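Local structure of gene product PA4716 (Pseudomonas aeruginosa, 1U0K) at residues 14-17 and 18-21; 159-162 and 163-167; 209-213 and 214-218. The protein is predicted to be an isomerase of the PhzF family, related in fold to diaminopimelate epimerase, although its own substrate and reaction are unknown. One frame throughout, in Å; residues are numbered along the deposited sequence.

Interaction 1: residues 14-17 and 18-21; sequences AERP and LTGN
The hydroxyl of Thr19 serves as donor and acceptor at once: OG1 gives its proton to Arg16 O at 2.6 Å and takes one from a water that lies 2.7 Å from OG1. This is the loop of a beta hairpin, linking strand 6-12 to its antiparallel neighbour 21-26. The short bond reaches back over Pro17 and Leu18, where the chain reverses with Leu18 in the left-handed region (phi 62°), and ties the two arms of the loop together. Thr19 OG1 sits between its own backbone N and carbonyl carbon (chi1 66°), which aims it into the loop; it approaches the carbonyl of Arg16 at a bend, with a C=O...O angle of 143°, somewhat tilted from the carbonyl plane. The same water accepts the backbone N-H of Glu15, its oxygen 3.1 Å from Glu15 N, and so carries the chain of bonds one residue further along the first arm.

Next to the hydroxyl is the buried Ala14, whose CB lies 3.4 Å from Thr19 OG1 and packs against Gly20 CA at 4.2 Å. Gly20, at positive phi, leaves room for this close approach of the backbones. Ala14 is also tied to strand 267-282 by backbone hydrogen bonding with His273, while Glu15 turns outward to a salt bridge with Arg257. At the crest, Pro17 CB comes to 4.4 Å from Leu18 CG. Both side chains rest on Leu277; Pro17 also touches Thr284, and Leu18 Glu43, both of the second subunit. Thr19 CG2 lies obliquely to the exposed guanidinium of Arg16, 4.4 Å from Arg16 NH2.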
ATOM      1  N   ALA A  14       6.728   1.515 -17.602  1.00 16.48           N
ATOM      2  CA  ALA A  14       7.820   2.286 -17.021  1.00 17.13           C
ATOM      3  C   ALA A  14       9.046   2.192 -17.919  1.00 18.15           C
ATOM      4  O   ALA A  14       9.602   1.113 -18.121  1.00 17.36           O
ATOM      5  CB  ALA A  14       8.145   1.753 -15.610  1.00 16.68           C
ATOM      6  N   GLU A  15       9.471   3.326 -18.472  1.00 20.03           N
ATOM      7  CA  GLU A  15      10.684   3.360 -19.274  1.00 21.67           C
ATOM      8  C   GLU A  15      11.924   3.617 -18.423  1.00 21.41           C
ATOM      9  O   GLU A  15      13.037   3.395 -18.887  1.00 22.83           O
ATOM     10  CB  GLU A  15      10.560   4.388 -20.402  1.00 22.32           C
ATOM     11  CG  GLU A  15       9.378   4.078 -21.308  1.00 26.00           C
ATOM     12  CD  GLU A  15       9.368   4.818 -22.629  1.00 30.35           C
ATOM     13  OE1 GLU A  15       8.255   5.200 -23.071  1.00 34.16           O
ATOM     14  OE2 GLU A  15      10.443   4.992 -23.245  1.00 34.00           O
ATOM     15  N   ARG A  16      11.721   4.078 -17.188  1.00 21.15           N
ATOM     16  CA  ARG A  16      12.790   4.201 -16.195  1.00 20.75           C
ATOM     17  C   ARG A  16      12.334   3.623 -14.854  1.00 19.66           C
ATOM     18  O   ARG A  16      11.147   3.577 -14.575  1.00 18.37           O
ATOM     19  CB  ARG A  16      13.149   5.668 -15.980  1.00 21.53           C
ATOM     20  CG  ARG A  16      13.817   6.335 -17.157  1.00 24.33           C
ATOM     21  CD  ARG A  16      14.281   7.744 -16.847  1.00 27.22           C
ATOM     22  NE  ARG A  16      13.212   8.535 -16.247  1.00 29.04           N
ATOM     23  CZ  ARG A  16      12.272   9.184 -16.929  1.00 30.79           C
ATOM     24  NH1 ARG A  16      12.249   9.163 -18.257  1.00 31.35           N
ATOM     25  NH2 ARG A  16      11.345   9.869 -16.274  1.00 31.72           N
ATOM     26  N   PRO A  17      13.269   3.201 -14.010  1.00 19.21           N
ATOM     27  CA  PRO A  17      12.898   2.719 -12.676  1.00 18.83           C
ATOM     28  C   PRO A  17      12.234   3.795 -11.823  1.00 18.23           C
ATOM     29  O   PRO A  17      12.471   4.989 -12.031  1.00 18.46           O
ATOM     30  CB  PRO A  17      14.233   2.299 -12.056  1.00 19.09           C
ATOM     31  CG  PRO A  17      15.287   2.901 -12.902  1.00 19.93           C
ATOM     32  CD  PRO A  17      14.721   3.125 -14.246  1.00 19.61           C
ATOM     33  N   LEU A  18      11.433   3.361 -10.856  1.00 17.79           N
ATOM     34  CA  LEU A  18      10.700   4.256  -9.953  1.00 17.57           C
ATOM     35  C   LEU A  18       9.693   5.150 -10.667  1.00 17.38           C
ATOM     36  O   LEU A  18       9.433   6.283 -10.246  1.00 17.89           O
ATOM     37  CB  LEU A  18      11.671   5.087  -9.106  1.00 17.83           C
ATOM     38  CG  LEU A  18      12.762   4.266  -8.411  1.00 18.24           C
ATOM     39  CD1 LEU A  18      13.895   5.158  -7.929  1.00 19.00           C
ATOM     40  CD2 LEU A  18      12.178   3.495  -7.254  1.00 19.15           C
ATOM     41  N   THR A  19       9.137   4.624 -11.760  1.00 16.95           N
ATOM     42  CA  THR A  19       7.996   5.225 -12.443  1.00 17.07           C
ATOM     43  C   THR A  19       6.991   4.119 -12.761  1.00 16.07           C
ATOM     44  O   THR A  19       7.251   2.950 -12.503  1.00 16.01           O
ATOM     45  CB  THR A  19       8.428   5.927 -13.754  1.00 17.18           C
ATOM     46  OG1 THR A  19       8.910   4.964 -14.704  1.00 18.61           O
ATOM     47  CG2 THR A  19       9.604   6.861 -13.537  1.00 19.27           C
ATOM     48  N   GLY A  20       5.853   4.484 -13.340  1.00 15.19           N
ATOM     49  CA  GLY A  20       4.869   3.494 -13.727  1.00 14.67           C
ATOM     50  C   GLY A  20       4.258   2.786 -12.535  1.00 13.90           C
ATOM     51  O   GLY A  20       4.223   3.312 -11.423  1.00 14.77           O
ATOM     52  N   ASN A  21       3.781   1.568 -12.762  1.00 13.15           N
ATOM     53  CA  ASN A  21       3.042   0.829 -11.753  1.00 12.46           C
ATOM     54  C   ASN A  21       3.882  -0.269 -11.092  1.00 11.83           C
ATOM     55  O   ASN A  21       4.276  -1.209 -11.756  1.00 11.68           O
ATOM     56  CB  ASN A  21       1.785   0.208 -12.381  1.00 13.14           C
ATOM     57  CG  ASN A  21       0.681  -0.010 -11.378  1.00 13.88           C
ATOM     58  OD1 ASN A  21       0.902   0.070 -10.167  1.00 16.65           O
ATOM     59  ND2 ASN A  21      -0.539  -0.257 -11.871  1.00 15.31           N
TER
HETATM   60  O   HOH W   1       8.337   5.853 -17.191  1.00 26.98           O

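Interaction 2: residues 159-162 and 163-167; sequences VVST and GLPYL
Val159 and Pro165 lie side by side on one face of a beta hairpin, Val159 CG1 meeting Pro165 CB at 3.8 Å. The valine holds that methyl anti to its backbone N (chi1 179°), which turns it toward the proline; its other branch, CG2, reaches Leu167 CD2 at 4.4 Å. Next along the strands comes the hydrogen-bonded pair Val160 and Tyr166, with side chains on the other face: Val160 N bonds to Tyr166 O at 2.9 Å, and Tyr166 N to Val160 O at 3.1 Å.

Ser161 forms an ST turn, its OG accepting the N-H of Gly163 at 3.0 Å; Ser161 OG also lies 3.8 Å from Pro165 CD. At the phi of 150° that Gly163 takes, a side chain would be jammed against the carbonyl O of Thr162. A water accepts the N-H of Thr162 and donates to Leu164 O, bridging the inside of the turn.

Around the hairpin, strand 117-129 pairs with 158-161 and strand 196-201 with 166-170. Helix 222-234 covers the Val160 and Tyr166 face: Pro227 packs on Val160, Ala224 on the tyrosine, and Tyr166 OH bonds to Ser223 OG.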
ATOM      1  N   VAL A 159     -20.491  -1.538 -20.009  1.00 19.68           N
ATOM      2  CA  VAL A 159     -19.652  -2.530 -19.359  1.00 19.38           C
ATOM      3  C   VAL A 159     -18.876  -3.225 -20.468  1.00 19.45           C
ATOM      4  O   VAL A 159     -19.468  -3.748 -21.405  1.00 19.37           O
ATOM      5  CB  VAL A 159     -20.487  -3.530 -18.566  1.00 19.29           C
ATOM      6  CG1 VAL A 159     -19.587  -4.591 -17.904  1.00 19.00           C
ATOM      7  CG2 VAL A 159     -21.317  -2.794 -17.518  1.00 18.92           C
ATOM      8  N   VAL A 160     -17.550  -3.196 -20.376  1.00 18.93           N
ATOM      9  CA  VAL A 160     -16.679  -3.820 -21.369  1.00 18.67           C
ATOM     10  C   VAL A 160     -15.634  -4.641 -20.622  1.00 19.03           C
ATOM     11  O   VAL A 160     -15.152  -4.221 -19.566  1.00 18.78           O
ATOM     12  CB  VAL A 160     -15.999  -2.775 -22.272  1.00 18.45           C
ATOM     13  CG1 VAL A 160     -15.238  -3.454 -23.399  1.00 18.11           C
ATOM     14  CG2 VAL A 160     -17.044  -1.799 -22.868  1.00 18.45           C
ATOM     15  N   SER A 161     -15.288  -5.806 -21.167  1.00 19.77           N
ATOM     16  CA  SER A 161     -14.486  -6.791 -20.437  1.00 20.19           C
ATOM     17  C   SER A 161     -13.583  -7.610 -21.353  1.00 21.17           C
ATOM     18  O   SER A 161     -13.993  -8.044 -22.425  1.00 21.02           O
ATOM     19  CB  SER A 161     -15.415  -7.751 -19.703  1.00 20.53           C
ATOM     20  OG  SER A 161     -14.692  -8.601 -18.824  1.00 21.20           O
ATOM     21  N   THR A 162     -12.343  -7.806 -20.923  1.00 21.64           N
ATOM     22  CA  THR A 162     -11.477  -8.844 -21.480  1.00 22.38           C
ATOM     23  C   THR A 162     -11.166  -9.882 -20.394  1.00 22.97           C
ATOM     24  O   THR A 162     -10.170 -10.597 -20.486  1.00 23.71           O
ATOM     25  CB  THR A 162     -10.179  -8.243 -22.028  1.00 22.43           C
ATOM     26  OG1 THR A 162      -9.553  -7.428 -21.024  1.00 22.46           O
ATOM     27  CG2 THR A 162     -10.446  -7.289 -23.168  1.00 22.24           C
ATOM     28  N   GLY A 163     -12.047  -9.980 -19.398  1.00 23.45           N
ATOM     29  CA  GLY A 163     -11.874 -10.846 -18.240  1.00 23.73           C
ATOM     30  C   GLY A 163     -12.559 -10.253 -17.021  1.00 23.85           C
ATOM     31  O   GLY A 163     -13.536 -10.815 -16.473  1.00 24.55           O
ATOM     32  N   LEU A 164     -12.068  -9.078 -16.631  1.00 22.84           N
ATOM     33  CA  LEU A 164     -12.591  -8.338 -15.497  1.00 22.24           C
ATOM     34  C   LEU A 164     -13.454  -7.188 -16.037  1.00 21.42           C
ATOM     35  O   LEU A 164     -12.921  -6.256 -16.631  1.00 21.68           O
ATOM     36  CB  LEU A 164     -11.427  -7.793 -14.661  1.00 22.26           C
ATOM     37  CG  LEU A 164     -11.743  -7.022 -13.378  1.00 22.79           C
ATOM     38  CD1 LEU A 164     -12.520  -7.866 -12.379  1.00 23.36           C
ATOM     39  CD2 LEU A 164     -10.447  -6.515 -12.768  1.00 23.24           C
ATOM     40  N   PRO A 165     -14.768  -7.260 -15.848  1.00 20.74           N
ATOM     41  CA  PRO A 165     -15.673  -6.247 -16.420  1.00 20.00           C
ATOM     42  C   PRO A 165     -15.619  -4.883 -15.732  1.00 19.67           C
ATOM     43  O   PRO A 165     -15.811  -4.779 -14.520  1.00 19.10           O
ATOM     44  CB  PRO A 165     -17.057  -6.880 -16.256  1.00 19.94           C
ATOM     45  CG  PRO A 165     -16.928  -7.822 -15.105  1.00 21.06           C
ATOM     46  CD  PRO A 165     -15.511  -8.287 -15.098  1.00 20.65           C
ATOM     47  N   TYR A 166     -15.369  -3.845 -16.525  1.00 18.84           N
ATOM     48  CA  TYR A 166     -15.412  -2.465 -16.063  1.00 18.60           C
ATOM     49  C   TYR A 166     -16.622  -1.772 -16.645  1.00 18.30           C
ATOM     50  O   TYR A 166     -16.932  -1.961 -17.804  1.00 18.73           O
ATOM     51  CB  TYR A 166     -14.174  -1.709 -16.526  1.00 18.46           C
ATOM     52  CG  TYR A 166     -12.910  -2.125 -15.819  1.00 19.12           C
ATOM     53  CD1 TYR A 166     -12.183  -3.225 -16.255  1.00 19.98           C
ATOM     54  CD2 TYR A 166     -12.454  -1.424 -14.709  1.00 19.67           C
ATOM     55  CE1 TYR A 166     -11.015  -3.613 -15.613  1.00 20.46           C
ATOM     56  CE2 TYR A 166     -11.285  -1.806 -14.055  1.00 19.86           C
ATOM     57  CZ  TYR A 166     -10.579  -2.903 -14.511  1.00 20.53           C
ATOM     58  OH  TYR A 166      -9.426  -3.290 -13.866  1.00 20.58           O
ATOM     59  N   LEU A 167     -17.305  -0.980 -15.834  1.00 17.77           N
ATOM     60  CA  LEU A 167     -18.226   0.025 -16.356  1.00 17.88           C
ATOM     61  C   LEU A 167     -17.351   1.185 -16.801  1.00 17.30           C
ATOM     62  O   LEU A 167     -16.744   1.853 -15.987  1.00 16.59           O
ATOM     63  CB  LEU A 167     -19.194   0.478 -15.261  1.00 18.11           C
ATOM     64  CG  LEU A 167     -20.567   1.085 -15.595  1.00 20.72           C
ATOM     65  CD1 LEU A 167     -20.902   2.231 -14.638  1.00 21.14           C
ATOM     66  CD2 LEU A 167     -20.730   1.496 -17.056  1.00 21.46           C
TER
HETATM   67  O   HOH W   2     -11.139  -6.659 -18.519  1.00 20.25           O

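Interaction 3: residues 209-213 and 214-218; sequences TWDNL and GLVED
The carboxylate of Asp211 reaches across a turn to two backbone N-H groups: Leu215 N bonds to Asp211 OD1 at 3.0 Å, and Val216 N to Asp211 OD2 at 3.2 Å. The two approach differently, Leu215 N on the syn side of OD1 and somewhat out of the carboxylate plane, Val216 N from well above it. CG of the aspartate sits between its backbone N and carbonyl carbon (chi1 62°), folding the acid back over the loop rather than outward. Its backbone opens a type I beta turn to Gly214, closed by Gly214 N to Asp211 O at 3.1 Å, and Asp211 N bonds to Val216 O at 3.0 Å. The side chains of Asp211 and Val216 cross at about a right angle.

One residue earlier, the indole of Trp210 takes Glu217 CG over one face, toward the rim, a CH-pi contact 3.9 Å from the five-membered ring's centroid. Glu217 CG is anti to its backbone N (chi1 -168°), and the chain runs on extended past the ring, its carboxylate plane 34° from that of the indole, to a salt bridge with Arg208. Asp218 N bonds to Thr209 O at 3.0 Å, and Thr209 CG2 lies beside Asp218 CB.

This loop joins strand 206-208 to helix 222-234. Thr209 and Trp210 pack on strand 196-201, Asp218 OD2 bonds to Thr221 just ahead of the helix, and Leu215 meets Leu215 of the second subunit.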
ATOM      1  N   THR A 209      -9.025   5.191 -12.166  1.00 19.85           N
ATOM      2  CA  THR A 209      -9.707   4.090 -11.497  1.00 20.24           C
ATOM      3  C   THR A 209      -9.079   3.821 -10.130  1.00 20.03           C
ATOM      4  O   THR A 209      -7.897   4.086  -9.914  1.00 19.52           O
ATOM      5  CB  THR A 209      -9.687   2.837 -12.401  1.00 20.29           C
ATOM      6  OG1 THR A 209     -10.685   1.893 -11.982  1.00 20.73           O
ATOM      7  CG2 THR A 209      -8.354   2.081 -12.320  1.00 20.93           C
ATOM      8  N   TRP A 210      -9.895   3.291  -9.227  1.00 20.58           N
ATOM      9  CA  TRP A 210      -9.536   3.114  -7.820  1.00 21.17           C
ATOM     10  C   TRP A 210      -9.853   1.696  -7.380  1.00 22.14           C
ATOM     11  O   TRP A 210     -10.506   0.941  -8.103  1.00 21.42           O
ATOM     12  CB  TRP A 210     -10.352   4.076  -6.953  1.00 21.38           C
ATOM     13  CG  TRP A 210      -9.972   5.525  -7.069  1.00 21.20           C
ATOM     14  CD1 TRP A 210      -9.124   6.215  -6.252  1.00 22.17           C
ATOM     15  CD2 TRP A 210     -10.439   6.465  -8.045  1.00 21.53           C
ATOM     16  NE1 TRP A 210      -9.028   7.523  -6.661  1.00 21.69           N
ATOM     17  CE2 TRP A 210      -9.823   7.705  -7.761  1.00 22.05           C
ATOM     18  CE3 TRP A 210     -11.312   6.385  -9.137  1.00 22.23           C
ATOM     19  CZ2 TRP A 210     -10.054   8.855  -8.530  1.00 22.45           C
ATOM     20  CZ3 TRP A 210     -11.540   7.533  -9.901  1.00 22.86           C
ATOM     21  CH2 TRP A 210     -10.910   8.745  -9.589  1.00 22.56           C
ATOM     22  N   ASP A 211      -9.414   1.348  -6.173  1.00 23.52           N
ATOM     23  CA  ASP A 211      -9.958   0.171  -5.501  1.00 24.69           C
ATOM     24  C   ASP A 211     -11.457   0.393  -5.254  1.00 25.53           C
ATOM     25  O   ASP A 211     -11.989   1.468  -5.532  1.00 25.00           O
ATOM     26  CB  ASP A 211      -9.194  -0.152  -4.201  1.00 24.90           C
ATOM     27  CG  ASP A 211      -9.264   0.960  -3.160  1.00 26.13           C
ATOM     28  OD1 ASP A 211     -10.238   1.737  -3.138  1.00 27.19           O
ATOM     29  OD2 ASP A 211      -8.378   1.109  -2.290  1.00 28.36           O
ATOM     30  N   ASN A 212     -12.127  -0.627  -4.733  1.00 26.96           N
ATOM     31  CA  ASN A 212     -13.573  -0.604  -4.529  1.00 28.22           C
ATOM     32  C   ASN A 212     -14.059   0.540  -3.636  1.00 28.35           C
ATOM     33  O   ASN A 212     -15.153   1.063  -3.834  1.00 28.62           O
ATOM     34  CB  ASN A 212     -14.023  -1.949  -3.937  1.00 28.87           C
ATOM     35  CG  ASN A 212     -15.532  -2.067  -3.803  1.00 31.51           C
ATOM     36  OD1 ASN A 212     -16.137  -1.514  -2.875  1.00 35.43           O
ATOM     37  ND2 ASN A 212     -16.150  -2.813  -4.717  1.00 35.55           N
ATOM     38  N   LEU A 213     -13.243   0.916  -2.655  1.00 28.44           N
ATOM     39  CA  LEU A 213     -13.609   1.963  -1.700  1.00 28.66           C
ATOM     40  C   LEU A 213     -13.253   3.375  -2.171  1.00 28.05           C
ATOM     41  O   LEU A 213     -13.610   4.355  -1.513  1.00 28.30           O
ATOM     42  CB  LEU A 213     -12.957   1.681  -0.345  1.00 29.01           C
ATOM     43  CG  LEU A 213     -13.417   0.382   0.336  1.00 30.49           C
ATOM     44  CD1 LEU A 213     -12.555   0.080   1.550  1.00 30.92           C
ATOM     45  CD2 LEU A 213     -14.890   0.457   0.733  1.00 31.52           C
ATOM     46  N   GLY A 214     -12.561   3.480  -3.304  1.00 27.24           N
ATOM     47  CA  GLY A 214     -12.173   4.768  -3.853  1.00 26.79           C
ATOM     48  C   GLY A 214     -11.046   5.456  -3.102  1.00 26.48           C
ATOM     49  O   GLY A 214     -10.891   6.675  -3.199  1.00 26.55           O
ATOM     50  N   LEU A 215     -10.238   4.679  -2.388  1.00 25.97           N
ATOM     51  CA  LEU A 215      -9.207   5.227  -1.511  1.00 25.85           C
ATOM     52  C   LEU A 215      -7.818   5.211  -2.132  1.00 25.18           C
ATOM     53  O   LEU A 215      -7.083   6.192  -2.036  1.00 25.98           O
ATOM     54  CB  LEU A 215      -9.195   4.453  -0.195  1.00 26.03           C
ATOM     55  CG  LEU A 215     -10.483   4.554   0.631  1.00 27.19           C
ATOM     56  CD1 LEU A 215     -10.366   3.669   1.855  1.00 27.38           C
ATOM     57  CD2 LEU A 215     -10.771   5.990   1.041  1.00 27.76           C
ATOM     58  N   VAL A 216      -7.453   4.096  -2.751  1.00 23.79           N
ATOM     59  CA  VAL A 216      -6.161   3.958  -3.412  1.00 22.91           C
ATOM     60  C   VAL A 216      -6.393   3.960  -4.921  1.00 22.14           C
ATOM     61  O   VAL A 216      -7.151   3.150  -5.441  1.00 21.81           O
ATOM     62  CB  VAL A 216      -5.436   2.662  -2.991  1.00 22.96           C
ATOM     63  CG1 VAL A 216      -4.045   2.589  -3.616  1.00 23.24           C
ATOM     64  CG2 VAL A 216      -5.330   2.572  -1.473  1.00 23.87           C
ATOM     65  N   GLU A 217      -5.748   4.886  -5.619  1.00 21.09           N
ATOM     66  CA  GLU A 217      -5.896   5.003  -7.061  1.00 20.53           C
ATOM     67  C   GLU A 217      -4.838   4.146  -7.730  1.00 19.85           C
ATOM     68  O   GLU A 217      -3.687   4.139  -7.308  1.00 20.16           O
ATOM     69  CB  GLU A 217      -5.755   6.469  -7.493  1.00 20.39           C
ATOM     70  CG  GLU A 217      -6.170   6.726  -8.933  1.00 21.60           C
ATOM     71  CD  GLU A 217      -5.977   8.169  -9.367  1.00 21.83           C
ATOM     72  OE1 GLU A 217      -5.785   9.032  -8.484  1.00 23.78           O
ATOM     73  OE2 GLU A 217      -6.013   8.431 -10.592  1.00 20.80           O
ATOM     74  N   ASP A 218      -5.230   3.418  -8.775  1.00 19.01           N
ATOM     75  CA  ASP A 218      -4.299   2.577  -9.516  1.00 18.81           C
ATOM     76  C   ASP A 218      -3.566   3.453 -10.522  1.00 18.31           C
ATOM     77  O   ASP A 218      -4.184   4.283 -11.177  1.00 18.57           O
ATOM     78  CB  ASP A 218      -5.065   1.452 -10.225  1.00 18.64           C
ATOM     79  CG  ASP A 218      -4.166   0.310 -10.706  1.00 20.14           C
ATOM     80  OD1 ASP A 218      -3.045   0.113 -10.182  1.00 19.72           O
ATOM     81  OD2 ASP A 218      -4.534  -0.473 -11.612  1.00 21.94           O
TER
HETATM   82  O   HOH W   3      -5.982   6.149 -12.057  1.00 18.20           O

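In the fold
Interaction 2 is the buried one, a strand pair with its connecting turn that no other chain of the assembly touches. Interactions 1 and 3 are partly buried irregular loops, and both reach the second subunit. Their chemistry differs: 14-21 relies on one hydroxyl and a water, 209-218 combines backbone bonds with a carboxylate, and 159-167 joins a backbone-bonded pair to apolar contacts and a serine at the turn. Interactions 1 and 3 meet directly through a probable hydrogen bond from Asn21 ND2 to Asp218 OD1, and interaction 2 packs on interaction 3 at Tyr166 and Thr209. The side chains of Leu164 and Asp218 lie about 6 Å and 5 Å from that of Glu48, the predicted active-site residue.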